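Local coordinates for superantigen-like protein SSL10 (Staphylococcus aureus subsp. aureus, PDB 6LWT) that probably inhibits classical-pathway complement activation by binding the Fc region of human IgG, and probably hinders plasma clotting by interacting with prothrombin, at residues V102-S110 with K120-K128; D14-Y22 with L150-G158. All coordinates share one frame; numbering follows the deposited sequence.

Contact 1 of 2, residues V102-S110 with K120-K128; sequences VSAPILNIS and KGYPYYIKK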
ATOM      1  N   VAL A 102      15.148 -11.405   1.857  1.00 37.55           N
ATOM      2  CA  VAL A 102      13.694 -11.537   1.858  1.00 37.24           C
ATOM      3  C   VAL A 102      13.193 -11.455   3.291  1.00 35.28           C
ATOM      4  O   VAL A 102      13.535 -12.303   4.130  1.00 35.16           O
ATOM      5  CB  VAL A 102      13.199 -12.873   1.244  1.00 39.90           C
ATOM      6  CG1 VAL A 102      11.670 -12.917   1.208  1.00 39.75           C
ATOM      7  CG2 VAL A 102      13.750 -13.080  -0.159  1.00 39.64           C
ATOM      8  N   SER A 103      12.373 -10.443   3.560  1.00 29.56           N
ATOM      9  CA  SER A 103      11.800 -10.248   4.878  1.00 26.83           C
ATOM     10  C   SER A 103      10.564 -11.104   5.068  1.00 24.84           C
ATOM     11  O   SER A 103       9.706 -11.155   4.192  1.00 25.55           O
ATOM     12  CB  SER A 103      11.457  -8.778   5.066  1.00 26.03           C
ATOM     13  OG  SER A 103      12.629  -8.007   5.035  1.00 24.91           O
ATOM     14  N   ALA A 104      10.466 -11.768   6.227  1.00 24.19           N
ATOM     15  CA  ALA A 104       9.362 -12.679   6.515  1.00 24.21           C
ATOM     16  C   ALA A 104       8.735 -12.423   7.900  1.00 24.37           C
ATOM     17  O   ALA A 104       8.703 -13.323   8.753  1.00 23.10           O
ATOM     18  CB  ALA A 104       9.834 -14.121   6.408  1.00 26.04           C
ATOM     19  N   PRO A 105       8.199 -11.204   8.127  1.00 22.24           N
ATOM     20  CA  PRO A 105       7.443 -11.018   9.378  1.00 21.06           C
ATOM     21  C   PRO A 105       6.292 -11.992   9.487  1.00 18.84           C
ATOM     22  O   PRO A 105       5.746 -12.432   8.473  1.00 18.62           O
ATOM     23  CB  PRO A 105       6.870  -9.595   9.256  1.00 21.01           C
ATOM     24  CG  PRO A 105       6.872  -9.323   7.790  1.00 21.60           C
ATOM     25  CD  PRO A 105       8.105 -10.021   7.260  1.00 22.16           C
ATOM     26  N   ILE A 106       5.891 -12.276  10.716  1.00 18.44           N
ATOM     27  CA  ILE A 106       4.753 -13.138  10.943  1.00 18.65           C
ATOM     28  C   ILE A 106       3.464 -12.329  10.884  1.00 18.71           C
ATOM     29  O   ILE A 106       3.292 -11.370  11.628  1.00 18.96           O
ATOM     30  CB  ILE A 106       4.849 -13.889  12.279  1.00 19.28           C
ATOM     31  CG1 ILE A 106       6.179 -14.676  12.354  1.00 20.56           C
ATOM     32  CG2 ILE A 106       3.641 -14.795  12.438  1.00 19.36           C
ATOM     33  CD1 ILE A 106       6.379 -15.694  11.250  1.00 21.43           C
ATOM     34  N   LEU A 107       2.569 -12.770  10.006  1.00 18.67           N
ATOM     35  CA  LEU A 107       1.218 -12.249   9.904  1.00 19.19           C
ATOM     36  C   LEU A 107       0.320 -13.130  10.760  1.00 19.06           C
ATOM     37  O   LEU A 107       0.310 -14.353  10.576  1.00 19.40           O
ATOM     38  CB  LEU A 107       0.768 -12.296   8.449  1.00 20.97           C
ATOM     39  CG  LEU A 107      -0.679 -11.992   8.077  1.00 23.05           C
ATOM     40  CD1 LEU A 107      -1.132 -10.681   8.648  1.00 24.55           C
ATOM     41  CD2 LEU A 107      -0.811 -11.995   6.552  1.00 25.19           C
ATOM     42  N   ASN A 108      -0.430 -12.538  11.678  1.00 16.98           N
ATOM     43  CA  ASN A 108      -1.372 -13.323  12.467  1.00 18.69           C
ATOM     44  C   ASN A 108      -2.782 -12.784  12.317  1.00 19.63           C
ATOM     45  O   ASN A 108      -2.981 -11.560  12.353  1.00 19.40           O
ATOM     46  CB  ASN A 108      -0.909 -13.551  13.917  1.00 18.77           C
ATOM     47  CG  ASN A 108      -0.987 -12.317  14.810  1.00 20.22           C
ATOM     48  OD1 ASN A 108       0.020 -11.663  15.072  1.00 23.24           O
ATOM     49  ND2 ASN A 108      -2.163 -12.041  15.340  1.00 19.72           N
ATOM     50  N   ILE A 109      -3.735 -13.705  12.160  1.00 19.86           N
ATOM     51  CA  ILE A 109      -5.114 -13.375  11.840  1.00 21.42           C
ATOM     52  C   ILE A 109      -6.036 -13.885  12.948  1.00 21.12           C
ATOM     53  O   ILE A 109      -5.962 -15.076  13.351  1.00 18.21           O
ATOM     54  CB  ILE A 109      -5.608 -14.057  10.530  1.00 23.99           C
ATOM     55  CG1 ILE A 109      -4.534 -14.100   9.441  1.00 26.98           C
ATOM     56  CG2 ILE A 109      -6.896 -13.384  10.023  1.00 25.43           C
ATOM     57  CD1 ILE A 109      -4.147 -12.753   8.888  1.00 27.89           C
ATOM     58  N   SER A 110      -6.906 -12.990  13.413  1.00 20.97           N
ATOM     59  CA  SER A 110      -8.002 -13.344  14.296  1.00 22.98           C
ATOM     60  C   SER A 110      -9.291 -13.029  13.535  1.00 24.12           C
ATOM     61  O   SER A 110      -9.538 -11.862  13.192  1.00 21.65           O
ATOM     62  CB  SER A 110      -7.933 -12.536  15.567  1.00 24.80           C
ATOM     63  OG  SER A 110      -9.168 -12.656  16.257  1.00 28.32           O
ATOM     64  N   LYS A 120      -4.240 -17.756  13.983  1.00 19.81           N
ATOM     65  CA  LYS A 120      -3.219 -18.472  13.224  1.00 21.77           C
ATOM     66  C   LYS A 120      -2.208 -17.449  12.718  1.00 21.01           C
ATOM     67  O   LYS A 120      -2.603 -16.410  12.160  1.00 18.69           O
ATOM     68  CB  LYS A 120      -3.859 -19.237  12.065  1.00 25.76           C
ATOM     69  CG  LYS A 120      -2.880 -20.057  11.248  1.00 30.83           C
ATOM     70  CD  LYS A 120      -3.531 -20.794  10.072  1.00 34.91           C
ATOM     71  CE  LYS A 120      -2.470 -21.616   9.333  1.00 37.91           C
ATOM     72  NZ  LYS A 120      -2.998 -22.362   8.164  1.00 41.60           N
ATOM     73  N   GLY A 121      -0.921 -17.740  12.932  1.00 19.08           N
ATOM     74  CA  GLY A 121       0.167 -16.910  12.448  1.00 18.82           C
ATOM     75  C   GLY A 121       0.982 -17.638  11.401  1.00 18.43           C
ATOM     76  O   GLY A 121       1.229 -18.839  11.532  1.00 17.02           O
ATOM     77  N   TYR A 122       1.441 -16.913  10.390  1.00 17.63           N
ATOM     78  CA  TYR A 122       2.289 -17.492   9.343  1.00 19.04           C
ATOM     79  C   TYR A 122       3.150 -16.406   8.693  1.00 19.64           C
ATOM     80  O   TYR A 122       2.816 -15.214   8.781  1.00 18.62           O
ATOM     81  CB  TYR A 122       1.436 -18.236   8.308  1.00 19.55           C
ATOM     82  CG  TYR A 122       0.316 -17.423   7.734  1.00 19.62           C
ATOM     83  CD1 TYR A 122       0.506 -16.634   6.581  1.00 21.23           C
ATOM     84  CD2 TYR A 122      -0.933 -17.419   8.339  1.00 20.83           C
ATOM     85  CE1 TYR A 122      -0.535 -15.868   6.055  1.00 21.17           C
ATOM     86  CE2 TYR A 122      -1.977 -16.662   7.829  1.00 21.22           C
ATOM     87  CZ  TYR A 122      -1.779 -15.886   6.697  1.00 22.09           C
ATOM     88  OH  TYR A 122      -2.860 -15.149   6.242  1.00 21.46           O
ATOM     89  N   PRO A 123       4.280 -16.797   8.064  1.00 20.65           N
ATOM     90  CA  PRO A 123       5.119 -15.791   7.439  1.00 20.03           C
ATOM     91  C   PRO A 123       4.467 -15.098   6.242  1.00 19.11           C
ATOM     92  O   PRO A 123       3.754 -15.720   5.457  1.00 17.41           O
ATOM     93  CB  PRO A 123       6.374 -16.574   6.995  1.00 22.18           C
ATOM     94  CG  PRO A 123       6.367 -17.825   7.782  1.00 22.45           C
ATOM     95  CD  PRO A 123       4.933 -18.120   8.075  1.00 22.05           C
ATOM     96  N   TYR A 124       4.718 -13.800   6.153  1.00 19.28           N
ATOM     97  CA  TYR A 124       4.241 -12.953   5.070  1.00 20.18           C
ATOM     98  C   TYR A 124       5.483 -12.351   4.446  1.00 20.64           C
ATOM     99  O   TYR A 124       6.228 -11.663   5.128  1.00 20.98           O
ATOM    100  CB  TYR A 124       3.340 -11.842   5.599  1.00 20.26           C
ATOM    101  CG  TYR A 124       2.871 -10.946   4.493  1.00 21.70           C
ATOM    102  CD1 TYR A 124       1.835 -11.340   3.650  1.00 23.39           C
ATOM    103  CD2 TYR A 124       3.527  -9.736   4.230  1.00 22.45           C
ATOM    104  CE1 TYR A 124       1.423 -10.532   2.593  1.00 24.37           C
ATOM    105  CE2 TYR A 124       3.139  -8.929   3.174  1.00 23.67           C
ATOM    106  CZ  TYR A 124       2.083  -9.322   2.363  1.00 24.99           C
ATOM    107  OH  TYR A 124       1.700  -8.505   1.313  1.00 28.27           O
ATOM    108  N   TYR A 125       5.722 -12.649   3.168  1.00 22.48           N
ATOM    109  CA  TYR A 125       7.002 -12.353   2.545  1.00 23.95           C
ATOM    110  C   TYR A 125       6.996 -10.995   1.855  1.00 23.80           C
ATOM    111  O   TYR A 125       6.016 -10.622   1.213  1.00 25.29           O
ATOM    112  CB  TYR A 125       7.394 -13.473   1.560  1.00 26.41           C
ATOM    113  CG  TYR A 125       7.540 -14.802   2.249  1.00 27.31           C
ATOM    114  CD1 TYR A 125       8.671 -15.092   3.009  1.00 29.07           C
ATOM    115  CD2 TYR A 125       6.531 -15.763   2.173  1.00 29.24           C
ATOM    116  CE1 TYR A 125       8.799 -16.309   3.665  1.00 29.67           C
ATOM    117  CE2 TYR A 125       6.648 -16.983   2.825  1.00 29.36           C
ATOM    118  CZ  TYR A 125       7.782 -17.249   3.567  1.00 29.47           C
ATOM    119  OH  TYR A 125       7.892 -18.442   4.229  1.00 31.18           O
ATOM    120  N   ILE A 126       8.087 -10.261   2.048  1.00 25.02           N
ATOM    121  CA  ILE A 126       8.337  -8.984   1.406  1.00 26.90           C
ATOM    122  C   ILE A 126       9.730  -9.047   0.760  1.00 29.34           C
ATOM    123  O   ILE A 126      10.736  -9.199   1.473  1.00 28.79           O
ATOM    124  CB  ILE A 126       8.288  -7.842   2.430  1.00 25.64           C
ATOM    125  CG1 ILE A 126       6.893  -7.773   3.061  1.00 25.25           C
ATOM    126  CG2 ILE A 126       8.617  -6.525   1.756  1.00 27.53           C
ATOM    127  CD1 ILE A 126       6.802  -6.861   4.244  1.00 24.96           C
ATOM    128  N   LYS A 127       9.775  -8.901  -0.566  1.00 32.50           N
ATOM    129  CA  LYS A 127      11.023  -9.091  -1.344  1.00 37.27           C
ATOM    130  C   LYS A 127      11.901  -7.829  -1.340  1.00 36.14           C
ATOM    131  O   LYS A 127      13.127  -7.925  -1.338  1.00 39.17           O
ATOM    132  CB  LYS A 127      10.765  -9.488  -2.812  1.00 41.57           C
ATOM    133  CG  LYS A 127       9.545 -10.341  -3.125  1.00 45.92           C
ATOM    134  CD  LYS A 127       9.589 -11.740  -2.536  1.00 48.14           C
ATOM    135  CE  LYS A 127       8.174 -12.279  -2.371  1.00 49.13           C
ATOM    136  NZ  LYS A 127       8.141 -13.760  -2.310  1.00 51.81           N
ATOM    137  N   LYS A 128      11.273  -6.658  -1.324  1.00 33.90           N
ATOM    138  CA  LYS A 128      11.999  -5.388  -1.381  1.00 32.97           C
ATOM    139  C   LYS A 128      12.670  -5.023  -0.057  1.00 30.24           C
ATOM    140  O   LYS A 128      12.173  -5.345   1.014  1.00 27.37           O
ATOM    141  CB  LYS A 128      11.045  -4.258  -1.761  1.00 35.27           C
ATOM    142  CG  LYS A 128      10.333  -4.421  -3.088  1.00 38.09           C
ATOM    143  CD  LYS A 128       9.158  -3.459  -3.188  1.00 39.37           C
ATOM    144  CE  LYS A 128       8.958  -3.063  -4.636  1.00 41.17           C
ATOM    145  NZ  LYS A 128       7.727  -2.279  -4.852  1.00 40.09           N
TER

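Contact 2 of 2, residues D14-Y22 with L150-G158; sequences DKEALYRYY and LYKTISKDG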
ATOM      1  N   ASP A  14     -19.962   1.599   0.731  1.00 44.14           N
ATOM      2  CA  ASP A  14     -18.547   1.816   1.049  1.00 41.47           C
ATOM      3  C   ASP A  14     -17.768   0.497   1.038  1.00 33.96           C
ATOM      4  O   ASP A  14     -16.665   0.442   0.512  1.00 32.28           O
ATOM      5  CB  ASP A  14     -18.342   2.547   2.377  1.00 44.97           C
ATOM      6  CG  ASP A  14     -16.899   2.983   2.572  1.00 49.61           C
ATOM      7  OD1 ASP A  14     -16.229   3.294   1.562  1.00 53.95           O
ATOM      8  OD2 ASP A  14     -16.423   3.014   3.726  1.00 55.09           O
ATOM      9  N   LYS A  15     -18.363  -0.556   1.582  1.00 31.15           N
ATOM     10  CA  LYS A  15     -17.785  -1.898   1.486  1.00 30.38           C
ATOM     11  C   LYS A  15     -17.517  -2.322   0.040  1.00 29.32           C
ATOM     12  O   LYS A  15     -16.444  -2.850  -0.251  1.00 26.77           O
ATOM     13  CB  LYS A  15     -18.678  -2.909   2.179  1.00 32.66           C
ATOM     14  CG  LYS A  15     -18.084  -4.302   2.271  1.00 33.40           C
ATOM     15  CD  LYS A  15     -18.942  -5.174   3.181  1.00 37.89           C
ATOM     16  CE  LYS A  15     -19.157  -6.568   2.629  1.00 40.05           C
ATOM     17  NZ  LYS A  15     -20.117  -6.531   1.499  1.00 41.03           N
ATOM     18  N   GLU A  16     -18.473  -2.092  -0.864  1.00 27.21           N
ATOM     19  CA  GLU A  16     -18.268  -2.404  -2.276  1.00 26.85           C
ATOM     20  C   GLU A  16     -17.174  -1.522  -2.908  1.00 25.03           C
ATOM     21  O   GLU A  16     -16.363  -2.001  -3.690  1.00 23.98           O
ATOM     22  CB  GLU A  16     -19.587  -2.272  -3.065  1.00 28.67           C
ATOM     23  CG  GLU A  16     -19.501  -2.735  -4.522  1.00 30.21           C
ATOM     24  CD  GLU A  16     -19.048  -4.179  -4.704  1.00 30.96           C
ATOM     25  OE1 GLU A  16     -19.394  -5.040  -3.854  1.00 27.14           O
ATOM     26  OE2 GLU A  16     -18.359  -4.455  -5.713  1.00 31.86           O
ATOM     27  N   ALA A  17     -17.151  -0.245  -2.550  1.00 25.68           N
ATOM     28  CA  ALA A  17     -16.115   0.660  -3.031  1.00 27.31           C
ATOM     29  C   ALA A  17     -14.720   0.189  -2.591  1.00 25.07           C
ATOM     30  O   ALA A  17     -13.775   0.256  -3.362  1.00 25.08           O
ATOM     31  CB  ALA A  17     -16.367   2.073  -2.535  1.00 28.55           C
ATOM     32  N   LEU A  18     -14.610  -0.311  -1.366  1.00 25.03           N
ATOM     33  CA  LEU A  18     -13.332  -0.861  -0.879  1.00 23.64           C
ATOM     34  C   LEU A  18     -12.930  -2.116  -1.630  1.00 24.82           C
ATOM     35  O   LEU A  18     -11.770  -2.262  -2.013  1.00 24.80           O
ATOM     36  CB  LEU A  18     -13.380  -1.098   0.638  1.00 23.33           C
ATOM     37  CG  LEU A  18     -13.451   0.179   1.490  1.00 23.39           C
ATOM     38  CD1 LEU A  18     -13.893  -0.101   2.919  1.00 23.21           C
ATOM     39  CD2 LEU A  18     -12.106   0.894   1.483  1.00 24.77           C
ATOM     40  N   TYR A  19     -13.902  -3.001  -1.885  1.00 25.41           N
ATOM     41  CA  TYR A  19     -13.656  -4.208  -2.650  1.00 24.91           C
ATOM     42  C   TYR A  19     -13.099  -3.884  -4.038  1.00 25.64           C
ATOM     43  O   TYR A  19     -12.106  -4.468  -4.492  1.00 25.85           O
ATOM     44  CB  TYR A  19     -14.955  -5.034  -2.767  1.00 26.58           C
ATOM     45  CG  TYR A  19     -14.802  -6.188  -3.711  1.00 26.87           C
ATOM     46  CD1 TYR A  19     -13.975  -7.252  -3.388  1.00 27.83           C
ATOM     47  CD2 TYR A  19     -15.468  -6.212  -4.930  1.00 29.84           C
ATOM     48  CE1 TYR A  19     -13.794  -8.305  -4.261  1.00 29.93           C
ATOM     49  CE2 TYR A  19     -15.302  -7.266  -5.819  1.00 31.45           C
ATOM     50  CZ  TYR A  19     -14.460  -8.312  -5.482  1.00 31.69           C
ATOM     51  OH  TYR A  19     -14.283  -9.377  -6.339  1.00 32.10           O
ATOM     52  N   ARG A  20     -13.752  -2.941  -4.709  1.00 26.29           N
ATOM     53  CA  ARG A  20     -13.330  -2.547  -6.041  1.00 27.75           C
ATOM     54  C   ARG A  20     -11.945  -1.887  -6.011  1.00 24.73           C
ATOM     55  O   ARG A  20     -11.098  -2.237  -6.822  1.00 24.01           O
ATOM     56  CB  ARG A  20     -14.384  -1.650  -6.730  1.00 31.85           C
ATOM     57  CG  ARG A  20     -15.725  -2.333  -7.052  1.00 35.47           C
ATOM     58  CD  ARG A  20     -15.621  -3.729  -7.689  1.00 39.85           C
ATOM     59  NE  ARG A  20     -14.911  -3.764  -8.977  1.00 43.53           N
ATOM     60  CZ  ARG A  20     -15.450  -3.509 -10.179  1.00 46.85           C
ATOM     61  NH1 ARG A  20     -16.735  -3.181 -10.324  1.00 46.97           N
ATOM     62  NH2 ARG A  20     -14.684  -3.576 -11.262  1.00 50.59           N
ATOM     63  N   TYR A  21     -11.711  -0.978  -5.064  1.00 23.96           N
ATOM     64  CA  TYR A  21     -10.426  -0.275  -5.012  1.00 22.62           C
ATOM     65  C   TYR A  21      -9.258  -1.221  -4.801  1.00 22.14           C
ATOM     66  O   TYR A  21      -8.256  -1.160  -5.514  1.00 21.70           O
ATOM     67  CB  TYR A  21     -10.427   0.797  -3.929  1.00 22.22           C
ATOM     68  CG  TYR A  21      -9.134   1.573  -3.876  1.00 21.87           C
ATOM     69  CD1 TYR A  21      -8.861   2.582  -4.807  1.00 22.10           C
ATOM     70  CD2 TYR A  21      -8.152   1.275  -2.924  1.00 21.31           C
ATOM     71  CE1 TYR A  21      -7.658   3.286  -4.770  1.00 22.54           C
ATOM     72  CE2 TYR A  21      -6.949   1.968  -2.887  1.00 20.37           C
ATOM     73  CZ  TYR A  21      -6.716   2.992  -3.785  1.00 22.08           C
ATOM     74  OH  TYR A  21      -5.522   3.684  -3.736  1.00 20.01           O
ATOM     75  N   TYR A  22      -9.415  -2.118  -3.828  1.00 22.59           N
ATOM     76  CA  TYR A  22      -8.353  -3.026  -3.414  1.00 21.25           C
ATOM     77  C   TYR A  22      -8.239  -4.301  -4.252  1.00 23.53           C
ATOM     78  O   TYR A  22      -7.377  -5.130  -3.978  1.00 23.84           O
ATOM     79  CB  TYR A  22      -8.480  -3.319  -1.902  1.00 21.62           C
ATOM     80  CG  TYR A  22      -7.996  -2.172  -1.039  1.00 19.86           C
ATOM     81  CD1 TYR A  22      -6.631  -1.881  -0.966  1.00 19.55           C
ATOM     82  CD2 TYR A  22      -8.885  -1.370  -0.301  1.00 18.69           C
ATOM     83  CE1 TYR A  22      -6.163  -0.833  -0.205  1.00 18.48           C
ATOM     84  CE2 TYR A  22      -8.427  -0.301   0.467  1.00 18.43           C
ATOM     85  CZ  TYR A  22      -7.055  -0.046   0.515  1.00 19.04           C
ATOM     86  OH  TYR A  22      -6.561   0.971   1.286  1.00 17.37           O
ATOM     87  N   LEU A 150     -12.371 -10.681   2.775  1.00 20.22           N
ATOM     88  CA  LEU A 150     -12.556  -9.309   3.241  1.00 20.44           C
ATOM     89  C   LEU A 150     -13.281  -8.499   2.166  1.00 20.61           C
ATOM     90  O   LEU A 150     -12.900  -8.568   1.005  1.00 20.85           O
ATOM     91  CB  LEU A 150     -11.221  -8.634   3.536  1.00 20.19           C
ATOM     92  CG  LEU A 150     -11.250  -7.167   3.958  1.00 20.66           C
ATOM     93  CD1 LEU A 150     -11.840  -6.981   5.340  1.00 21.14           C
ATOM     94  CD2 LEU A 150      -9.822  -6.624   3.916  1.00 20.90           C
ATOM     95  N   TYR A 151     -14.303  -7.752   2.583  1.00 22.50           N
ATOM     96  CA  TYR A 151     -15.164  -6.920   1.704  1.00 24.05           C
ATOM     97  C   TYR A 151     -16.031  -7.705   0.697  1.00 26.42           C
ATOM     98  O   TYR A 151     -16.790  -7.098  -0.058  1.00 27.36           O
ATOM     99  CB  TYR A 151     -14.357  -5.887   0.903  1.00 22.97           C
ATOM    100  CG  TYR A 151     -13.353  -5.044   1.658  1.00 22.08           C
ATOM    101  CD1 TYR A 151     -13.659  -4.503   2.895  1.00 22.78           C
ATOM    102  CD2 TYR A 151     -12.114  -4.734   1.090  1.00 22.86           C
ATOM    103  CE1 TYR A 151     -12.750  -3.696   3.568  1.00 22.04           C
ATOM    104  CE2 TYR A 151     -11.196  -3.917   1.753  1.00 21.86           C
ATOM    105  CZ  TYR A 151     -11.528  -3.400   2.992  1.00 22.13           C
ATOM    106  OH  TYR A 151     -10.659  -2.591   3.678  1.00 20.95           O
ATOM    107  N   LYS A 152     -15.900  -9.023   0.656  1.00 28.65           N
ATOM    108  CA  LYS A 152     -16.579  -9.854  -0.331  1.00 31.49           C
ATOM    109  C   LYS A 152     -17.628 -10.674   0.396  1.00 31.88           C
ATOM    110  O   LYS A 152     -18.803 -10.575   0.096  1.00 33.38           O
ATOM    111  CB  LYS A 152     -15.574 -10.756  -1.059  1.00 33.98           C
ATOM    112  CG  LYS A 152     -16.076 -11.314  -2.380  1.00 40.16           C
ATOM    113  CD  LYS A 152     -15.240 -12.499  -2.847  1.00 43.70           C
ATOM    114  CE  LYS A 152     -15.718 -13.019  -4.192  1.00 48.10           C
ATOM    115  NZ  LYS A 152     -15.209 -12.182  -5.315  1.00 51.62           N
ATOM    116  N   THR A 153     -17.197 -11.481   1.357  1.00 29.01           N
ATOM    117  CA  THR A 153     -18.089 -12.348   2.105  1.00 29.06           C
ATOM    118  C   THR A 153     -18.107 -12.046   3.606  1.00 29.49           C
ATOM    119  O   THR A 153     -18.937 -12.583   4.326  1.00 30.01           O
ATOM    120  CB  THR A 153     -17.699 -13.820   1.851  1.00 30.12           C
ATOM    121  OG1 THR A 153     -16.335 -14.031   2.237  1.00 28.52           O
ATOM    122  CG2 THR A 153     -17.867 -14.174   0.336  1.00 30.28           C
ATOM    123  N   ILE A 154     -17.191 -11.197   4.088  1.00 28.00           N
ATOM    124  CA  ILE A 154     -17.188 -10.758   5.470  1.00 28.44           C
ATOM    125  C   ILE A 154     -17.159  -9.238   5.490  1.00 27.97           C
ATOM    126  O   ILE A 154     -16.886  -8.597   4.473  1.00 28.99           O
ATOM    127  CB  ILE A 154     -16.005 -11.363   6.265  1.00 29.68           C
ATOM    128  CG1 ILE A 154     -14.648 -10.857   5.763  1.00 28.48           C
ATOM    129  CG2 ILE A 154     -16.030 -12.892   6.160  1.00 30.91           C
ATOM    130  CD1 ILE A 154     -13.501 -11.210   6.680  1.00 28.53           C
ATOM    131  N   SER A 155     -17.411  -8.671   6.652  1.00 27.29           N
ATOM    132  CA  SER A 155     -17.550  -7.228   6.778  1.00 29.21           C
ATOM    133  C   SER A 155     -16.223  -6.469   6.632  1.00 28.89           C
ATOM    134  O   SER A 155     -15.140  -7.048   6.697  1.00 26.58           O
ATOM    135  CB  SER A 155     -18.174  -6.876   8.115  1.00 28.90           C
ATOM    136  OG  SER A 155     -17.199  -6.896   9.135  1.00 28.89           O
ATOM    137  N   LYS A 156     -16.348  -5.153   6.480  1.00 26.35           N
ATOM    138  CA  LYS A 156     -15.196  -4.261   6.477  1.00 26.33           C
ATOM    139  C   LYS A 156     -14.697  -3.904   7.880  1.00 24.79           C
ATOM    140  O   LYS A 156     -13.712  -3.184   7.988  1.00 23.77           O
ATOM    141  CB  LYS A 156     -15.503  -2.987   5.672  1.00 26.87           C
ATOM    142  CG  LYS A 156     -16.534  -2.045   6.281  1.00 29.96           C
ATOM    143  CD  LYS A 156     -16.926  -0.968   5.276  1.00 32.02           C
ATOM    144  CE  LYS A 156     -18.202  -0.246   5.679  1.00 34.84           C
ATOM    145  NZ  LYS A 156     -17.938   0.691   6.799  1.00 36.30           N
ATOM    146  N   ASP A 157     -15.351  -4.379   8.949  1.00 24.55           N
ATOM    147  CA  ASP A 157     -14.957  -4.004  10.308  1.00 25.24           C
ATOM    148  C   ASP A 157     -13.753  -4.851  10.772  1.00 24.36           C
ATOM    149  O   ASP A 157     -13.901  -5.949  11.308  1.00 24.62           O
ATOM    150  CB  ASP A 157     -16.127  -4.123  11.303  1.00 27.61           C
ATOM    151  CG  ASP A 157     -15.946  -3.242  12.534  1.00 31.47           C
ATOM    152  OD1 ASP A 157     -14.802  -2.799  12.822  1.00 29.77           O
ATOM    153  OD2 ASP A 157     -16.960  -2.977  13.221  1.00 33.37           O
ATOM    154  N   GLY A 158     -12.565  -4.316  10.547  1.00 22.26           N
ATOM    155  CA  GLY A 158     -11.342  -4.962  11.000  1.00 21.01           C
ATOM    156  C   GLY A 158     -10.207  -3.970  11.081  1.00 21.28           C
ATOM    157  O   GLY A 158     -10.332  -2.810  10.636  1.00 19.41           O
TER

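Contact 1 of 2, residues V102-S110 with K120-K128
Leu-107 and Tyr-122 form an antiparallel hydrogen-bonded pair, exchanging Leu-107 N to Tyr-122 O (2.7 Å) and Tyr-122 N to Leu-107 O (2.8 Å). Their side chains leave the same face of the sheet and run side by side, Leu-107 CD2 lying 3.9 Å from Tyr-122 CE1. Tyr-122 CG sits between its backbone N and carbonyl carbon (chi1 53°), which swings the ring across the partner strand, with Leu-107 O over one face, toward the ring's rim. Ile-109 crosses the phenol end obliquely, its CG1 3.8 Å from Tyr-122 OH. Leu-107 CB also meets Tyr-124 CB at 3.9 Å.

At Pro-105 the pairing is one-sided: its O accepts from Tyr-124 N (2.9 Å), but its ring nitrogen has no N-H to return, and Pro-105 CD lies 3.3 Å from Tyr-124 O. A single bridge, Ser-103 with Ile-126, continues the pairing, and Ala-104 CB packs against the Tyr-125 ring, 3.7 Å from CE1.

In the five-stranded beta-grasp sheet, 120-123 is the edge strand and 106-110 the next one in, hydrogen-bonded on its far side to the parallel strand 192-198. Helix 133-148 covers the Leu-107 and Ile-109 face, where Tyr-148 hydrogen-bonds Tyr-122 OH.

Contact 2 of 2, residues D14-Y22 with L150-G158
Leu-18 projects from helix 14-22 onto the ring of Tyr-151 in a CH-pi contact: Leu-18 CB stands 3.7 Å from the ring centroid and 9° off the ring normal, essentially over the middle of the face. Leu-150 CG is centred over the opposite face, which leaves the aromatic plate held between two leucines. Leu-18 is thus the bump on which the ring lies flat, and Tyr-22 flanks it, its CD2 4.0 Å from Tyr-151 CE2. Beside the ring's attachment, Tyr-19 CB and Tyr-151 CB abut at 3.8 Å.

In return, Lys-15 fits into the curl of the loop, passing the backbone of Tyr-151. A turn at chi3 (137°) carries its CE to 3.6 Å from both Tyr-151 O and Ile-154 O. Lys-156 CD crosses Leu-18 CD1 at about a right angle, 3.9 Å away, while Lys-156 NZ and Asp-14 OD2, 4.1 Å apart, are too distant for a salt bridge. A weak bond from Lys-152 NZ to Tyr-19 OH (3.1 Å) supplements this largely apolar fit.

Helix 14-22 rests on the loop between helix 133-148 and strand 159-164, bringing the N-terminal region onto the beta-grasp domain. Tyr-151 OH bonds Leu-174 O and Arg-141 NH2, Tyr-22 OH bonds Asp-137 and Leu-178 N, and Ile-145 of helix 133-148 touches the side chains of both Tyr-22 and Tyr-151.

Overall arrangement
Contact 1 and contact 2 have centres about 22 Å apart and nearest atoms about 7 Å apart, so they do not touch. Helix 133-148 relates them: side chains of 102-110 and 120-128 meet it through His-143, Leu-140 and Tyr-148, whereas 14-22 and 150-158 reach it through Arg-141 and Ile-145. Along the chain, contact 1 is nested within the loop closed by contact 2. The first is a local hairpin, its segments ten residues apart at their closest ends; the second joins segments 128 residues apart by the same measure. They therefore belong to different levels of organisation, one within the beta-grasp sheet and one between that domain and the N-terminal helix.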